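Local coordinates for protein cytosol aminopeptidase (Staphylococcus aureus subsp. aureus, PDB 3KZW) that probably removes N-terminal amino acids, leucine among them, from peptides as a metal-dependent aminopeptidase of the cytosol aminopeptidase family, at residues 221-224 with 225-229. Numbering follows the deposited sequence.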
loop_
_atom_site.group_PDB
_atom_site.type_symbol
_atom_site.label_atom_id
_atom_site.label_comp_id
_atom_site.label_asym_id
_atom_site.label_seq_id
_atom_site.Cartn_x
_atom_site.Cartn_y
_atom_site.Cartn_z
ATOM N N GLU A 221 -38.902 11.858 9.349
ATOM C CA GLU A 221 -39.835 12.127 10.441
ATOM C C GLU A 221 -39.527 13.438 11.162
ATOM O O GLU A 221 -40.444 14.172 11.542
ATOM C CB GLU A 221 -39.845 10.967 11.441
ATOM C CG GLU A 221 -40.540 9.711 10.932
ATOM C CD GLU A 221 -40.309 8.490 11.816
ATOM O OE1 GLU A 221 -39.586 8.594 12.834
ATOM O OE2 GLU A 221 -40.858 7.416 11.480
ATOM N N ASP A 222 -38.238 13.726 11.345
ATOM C CA ASP A 222 -37.803 14.958 12.003
ATOM C C ASP A 222 -38.134 16.198 11.174
ATOM O O ASP A 222 -38.495 17.237 11.729
ATOM C CB ASP A 222 -36.302 14.915 12.314
ATOM C CG ASP A 222 -35.971 14.071 13.541
ATOM O OD1 ASP A 222 -36.874 13.387 14.087
ATOM O OD2 ASP A 222 -34.792 14.089 13.959
ATOM N N ILE A 223 -38.011 16.078 9.854
ATOM C CA ILE A 223 -38.336 17.169 8.935
ATOM C C ILE A 223 -39.844 17.458 8.944
ATOM O O ILE A 223 -40.255 18.622 8.971
ATOM C CB ILE A 223 -37.814 16.887 7.498
ATOM C CG1 ILE A 223 -36.285 16.861 7.485
ATOM C CG2 ILE A 223 -38.309 17.940 6.511
ATOM C CD1 ILE A 223 -35.678 16.129 6.295
ATOM N N VAL A 224 -40.652 16.397 8.943
ATOM C CA VAL A 224 -42.110 16.516 9.046
ATOM C C VAL A 224 -42.505 17.261 10.322
ATOM O O VAL A 224 -43.259 18.234 10.269
ATOM C CB VAL A 224 -42.809 15.129 9.000
ATOM C CG1 VAL A 224 -44.292 15.244 9.337
ATOM C CG2 VAL A 224 -42.634 14.486 7.644
ATOM N N ASN A 225 -41.978 16.807 11.458
ATOM C CA ASN A 225 -42.295 17.395 12.761
ATOM C C ASN A 225 -41.831 18.843 12.906
ATOM O O ASN A 225 -42.494 19.645 13.568
ATOM C CB ASN A 225 -41.730 16.539 13.898
ATOM C CG ASN A 225 -42.448 15.203 14.043
ATOM O OD1 ASN A 225 -43.632 15.076 13.718
ATOM N ND2 ASN A 225 -41.732 14.199 14.544
ATOM N N HIS A 226 -40.701 19.170 12.281
ATOM C CA HIS A 226 -40.151 20.518 12.341
ATOM C C HIS A 226 -41.025 21.536 11.608
ATOM O O HIS A 226 -41.266 22.629 12.121
ATOM C CB HIS A 226 -38.724 20.556 11.796
ATOM C CG HIS A 226 -38.135 21.929 11.756
ATOM N ND1 HIS A 226 -37.623 22.552 12.874
ATOM C CD2 HIS A 226 -37.993 22.810 10.737
ATOM C CE1 HIS A 226 -37.184 23.754 12.544
ATOM N NE2 HIS A 226 -37.397 23.934 11.254
ATOM N N PHE A 227 -41.494 21.170 10.418
ATOM C CA PHE A 227 -42.309 22.064 9.594
ATOM C C PHE A 227 -43.814 21.887 9.803
ATOM O O PHE A 227 -44.619 22.453 9.055
ATOM C CB PHE A 227 -41.973 21.877 8.111
ATOM C CG PHE A 227 -40.613 22.383 7.721
ATOM C CD1 PHE A 227 -40.301 23.737 7.812
ATOM C CD2 PHE A 227 -39.649 21.505 7.235
ATOM C CE1 PHE A 227 -39.047 24.207 7.441
ATOM C CE2 PHE A 227 -38.390 21.965 6.861
ATOM C CZ PHE A 227 -38.089 23.320 6.965
ATOM N N LYS A 228 -44.185 21.119 10.826
ATOM C CA LYS A 228 -45.576 20.719 11.049
ATOM C C LYS A 228 -46.555 21.895 11.158
ATOM O O LYS A 228 -47.621 21.872 10.536
ATOM C CB LYS A 228 -45.687 19.801 12.271
ATOM C CG LYS A 228 -46.948 18.954 12.286
ATOM C CD LYS A 228 -46.927 17.918 13.400
ATOM C CE LYS A 228 -48.246 17.153 13.452
ATOM N NZ LYS A 228 -48.274 16.142 14.545
ATOM N N ASN A 229 -46.190 22.917 11.929
ATOM C CA ASN A 229 -47.067 24.076 12.127
ATOM C C ASN A 229 -46.670 25.317 11.320
ATOM O O ASN A 229 -47.013 26.448 11.686
ATOM C CB ASN A 229 -47.186 24.410 13.621
ATOM C CG ASN A 229 -47.971 23.363 14.397
ATOM O OD1 ASN A 229 -48.995 22.855 13.930
ATOM N ND2 ASN A 229 -47.495 23.041 15.598
#
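Asn-225, His-226 and Phe-227 donate their backbone N-H groups to the carbonyl oxygens of Glu-221, Asp-222 and Ile-223, three successive i to i+4 bonds that mark the last turn of the alpha-helix 216-226. The middle bond, His-226 N to Asp-222 O at 3.0 Å, is the most bent, 144° about the hydrogen. At Phe-227 the backbone leaves helical geometry (phi -93°, psi 10°), and the next amide does not continue the series: Lys-228 N lies 3.1 Å from Val-224 O but is poorly directed for a hydrogen bond.

On the buried side, Ile-223 and Phe-227 run side by side and point the same way. The branch that touches is CG2 of Ile-223: standing opposite the backbone N about the CA-CB bond, it reaches the phenyl edge in the ring plane, 3.9 Å from Phe-227 CD2. Val-234 of strand 233-237 and Val-314 of helix 308-322 touch both side chains, so this helix end packs against both that strand and that helix of the catalytic domain. His-226 NE2 is hydrogen-bonded to Glu-318 OE1 of helix 308-322, which ties the imidazole to that same helix. The imidazole of His-226 presents its edge to a face of the neighbouring phenyl ring, with CD2 3.6 Å above the Phe-227 ring plane, over its centre.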